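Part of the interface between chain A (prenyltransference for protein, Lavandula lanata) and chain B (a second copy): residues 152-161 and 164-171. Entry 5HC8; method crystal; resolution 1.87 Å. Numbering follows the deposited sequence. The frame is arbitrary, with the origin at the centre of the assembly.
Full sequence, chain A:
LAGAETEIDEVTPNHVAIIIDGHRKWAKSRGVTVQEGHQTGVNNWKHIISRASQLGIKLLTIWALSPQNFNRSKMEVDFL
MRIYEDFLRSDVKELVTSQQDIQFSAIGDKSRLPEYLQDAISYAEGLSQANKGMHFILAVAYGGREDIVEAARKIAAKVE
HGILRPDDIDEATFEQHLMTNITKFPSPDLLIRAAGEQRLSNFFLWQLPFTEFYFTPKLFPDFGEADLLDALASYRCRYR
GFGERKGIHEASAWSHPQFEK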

# COMPACT_ATOMS: atom_id res chain seq x y z
N ALA A 152 -16.65 -2.33 3.77
CA ALA A 152 -17.50 -2.90 2.75
C ALA A 152 -18.81 -3.53 3.35
O ALA A 152 -19.92 -3.30 2.80
CB ALA A 152 -16.73 -3.87 1.86
N ARG A 153 -18.67 -4.21 4.48
CA ARG A 153 -19.79 -4.86 5.12
C ARG A 153 -20.72 -3.79 5.63
O ARG A 153 -21.92 -3.86 5.39
CB ARG A 153 -19.37 -5.73 6.29
CG ARG A 153 -18.63 -6.99 5.92
CD ARG A 153 -18.46 -7.91 7.12
NE ARG A 153 -17.61 -9.05 6.76
CZ ARG A 153 -17.76 -10.30 7.20
NH1 ARG A 153 -18.77 -10.60 8.02
NH2 ARG A 153 -16.91 -11.26 6.81
N LYS A 154 -20.18 -2.79 6.35
CA LYS A 154 -21.01 -1.66 6.89
C LYS A 154 -21.75 -0.92 5.80
O LYS A 154 -22.93 -0.52 5.98
CB LYS A 154 -20.18 -0.66 7.71
CG LYS A 154 -19.63 -1.07 9.03
CD LYS A 154 -18.71 0.06 9.54
CE LYS A 154 -18.45 0.07 11.04
NZ LYS A 154 -17.77 -1.15 11.53
N ILE A 155 -21.12 -0.68 4.66
CA ILE A 155 -21.74 -0.02 3.54
C ILE A 155 -22.80 -0.95 2.96
O ILE A 155 -23.91 -0.51 2.61
CB ILE A 155 -20.74 0.43 2.51
CG1 ILE A 155 -20.05 1.69 3.02
CG2 ILE A 155 -21.36 0.69 1.15
CD1 ILE A 155 -18.70 1.91 2.38
N ALA A 156 -22.52 -2.24 2.91
CA ALA A 156 -23.52 -3.13 2.31
C ALA A 156 -24.78 -3.19 3.25
O ALA A 156 -25.91 -3.22 2.77
CB ALA A 156 -22.91 -4.51 2.06
N ALA A 157 -24.59 -3.20 4.56
CA ALA A 157 -25.70 -3.20 5.47
C ALA A 157 -26.57 -1.98 5.26
O ALA A 157 -27.78 -2.11 5.26
CB ALA A 157 -25.24 -3.28 6.90
N LYS A 158 -25.96 -0.81 5.04
CA LYS A 158 -26.70 0.42 4.73
C LYS A 158 -27.47 0.36 3.44
O LYS A 158 -28.56 0.98 3.38
CB LYS A 158 -25.78 1.66 4.70
CG LYS A 158 -25.29 2.09 6.07
CD LYS A 158 -24.76 3.52 6.02
CE LYS A 158 -24.10 3.83 7.36
NZ LYS A 158 -23.38 5.11 7.31
N VAL A 159 -26.93 -0.33 2.44
CA VAL A 159 -27.54 -0.52 1.12
C VAL A 159 -28.73 -1.45 1.31
O VAL A 159 -29.79 -1.17 0.80
CB VAL A 159 -26.56 -1.09 0.05
CG1 VAL A 159 -27.28 -1.65 -1.21
CG2 VAL A 159 -25.60 0.00 -0.45
N GLU A 160 -28.53 -2.52 2.08
CA GLU A 160 -29.59 -3.45 2.45
C GLU A 160 -30.77 -2.74 3.13
O GLU A 160 -31.91 -3.03 2.80
CB GLU A 160 -29.06 -4.55 3.37
CG GLU A 160 -30.02 -5.73 3.58
CD GLU A 160 -29.45 -6.88 4.41
OE1 GLU A 160 -29.00 -6.66 5.56
OE2 GLU A 160 -29.49 -8.04 3.93
N HIS A 161 -30.50 -1.83 4.06
CA HIS A 161 -31.53 -1.06 4.73
C HIS A 161 -32.00 0.22 4.01
O HIS A 161 -32.73 0.98 4.58
CB HIS A 161 -31.09 -0.70 6.15
CG HIS A 161 -30.98 -1.88 7.05
ND1 HIS A 161 -29.84 -2.17 7.77
CD2 HIS A 161 -31.87 -2.86 7.35
CE1 HIS A 161 -30.03 -3.27 8.47
NE2 HIS A 161 -31.26 -3.71 8.24
N LEU B 164 -26.35 -11.43 -2.47
CA LEU B 164 -25.31 -11.43 -1.44
C LEU B 164 -25.85 -10.77 -0.19
O LEU B 164 -26.50 -9.75 -0.26
CB LEU B 164 -24.13 -10.62 -2.00
CG LEU B 164 -22.69 -11.09 -1.84
CD1 LEU B 164 -22.49 -12.48 -2.38
CD2 LEU B 164 -21.79 -10.12 -2.59
N ARG B 165 -25.55 -11.32 0.97
CA ARG B 165 -25.86 -10.65 2.23
C ARG B 165 -24.61 -9.88 2.73
O ARG B 165 -23.49 -10.23 2.39
CB ARG B 165 -26.23 -11.69 3.31
CG ARG B 165 -27.70 -11.67 3.75
CD ARG B 165 -28.26 -13.05 4.07
NE ARG B 165 -27.41 -13.88 4.95
CZ ARG B 165 -26.50 -14.76 4.55
NH1 ARG B 165 -26.26 -14.95 3.25
NH2 ARG B 165 -25.82 -15.47 5.44
N PRO B 166 -24.80 -8.84 3.54
CA PRO B 166 -23.61 -8.14 4.02
C PRO B 166 -22.58 -9.01 4.76
O PRO B 166 -21.37 -8.90 4.50
CB PRO B 166 -24.20 -7.07 4.92
CG PRO B 166 -25.42 -6.67 4.17
CD PRO B 166 -25.99 -7.99 3.65
N ASP B 167 -23.04 -9.91 5.63
CA ASP B 167 -22.08 -10.83 6.29
C ASP B 167 -21.43 -11.88 5.38
O ASP B 167 -20.47 -12.51 5.78
CB ASP B 167 -22.70 -11.48 7.53
CG ASP B 167 -22.71 -10.55 8.75
OD1 ASP B 167 -22.53 -9.31 8.58
OD2 ASP B 167 -22.88 -11.05 9.88
N ASP B 168 -21.89 -12.04 4.16
CA ASP B 168 -21.17 -12.86 3.20
C ASP B 168 -19.94 -12.19 2.64
O ASP B 168 -19.18 -12.83 1.94
CB ASP B 168 -22.05 -13.24 2.00
CG ASP B 168 -23.39 -13.92 2.40
OD1 ASP B 168 -23.51 -14.50 3.52
OD2 ASP B 168 -24.31 -13.86 1.52
N ILE B 169 -19.77 -10.89 2.87
CA ILE B 169 -18.64 -10.19 2.29
C ILE B 169 -17.34 -10.52 3.07
O ILE B 169 -17.21 -10.21 4.26
CB ILE B 169 -18.86 -8.64 2.20
CG1 ILE B 169 -20.11 -8.33 1.39
CG2 ILE B 169 -17.67 -7.97 1.52
CD1 ILE B 169 -20.71 -6.99 1.74
N ASP B 170 -16.42 -11.23 2.42
CA ASP B 170 -15.15 -11.59 3.06
C ASP B 170 -14.05 -11.19 2.13
O ASP B 170 -14.33 -10.72 1.00
CB ASP B 170 -15.11 -13.09 3.41
CG ASP B 170 -15.43 -13.95 2.24
OD1 ASP B 170 -15.43 -13.47 1.11
OD2 ASP B 170 -15.71 -15.16 2.46
N GLU B 171 -12.77 -11.40 2.52
CA GLU B 171 -11.69 -11.04 1.57
C GLU B 171 -11.88 -11.59 0.21
O GLU B 171 -11.66 -10.93 -0.84
CB GLU B 171 -10.28 -11.49 2.01
CG GLU B 171 -9.66 -10.59 2.98
CD GLU B 171 -8.31 -11.09 3.43
OE1 GLU B 171 -7.39 -11.01 2.65
OE2 GLU B 171 -8.21 -11.62 4.55

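The contact is a small, mixed one in which alanines of a chain A helix meet a proline and an isoleucine of a chain B turn, and an arginine lies along the turn's backbone carbonyls. At the apolar part, A:Ala156 meets B:Pro166 and B:Ile169, and A:Ala152 meets B:Ile169. A:Ala156 CB lies 3.3 Å from B:Ile169 CD1 and 3.9 Å from B:Pro166 CG, so it touches both residues, while A:Ala152 CB is 4.2 Å from B:Ile169 CG2. B:Pro166 CG also reaches the helix backbone, 3.6 Å from A:Ala157 N, an amide already bonded to A:Arg153 O within the helix.

A:Arg153 contributes the largest covered area. Its extended side chain (m, t, t) carries the guanidinium to B:Ile169 O, which sits over one face of the group, 2.8 Å from A:Arg153 NH2; the angle at NH2 is too poor for that close pair to be a hydrogen bond. Charge adds little obvious pairing, since A:Arg153 NH1 and B:Asp167 OD1 remain 4.0 Å apart, beyond a salt bridge.

Chain B's turn is braced internally. B:Asp168 accepts a hydrogen bond from B:Arg165 N through OD2 (2.9 Å) and forms a salt bridge from OD1 to B:Arg165 NH1 (2.8 Å), while B:Ile169 N bonds to B:Pro166 O (3.0 Å).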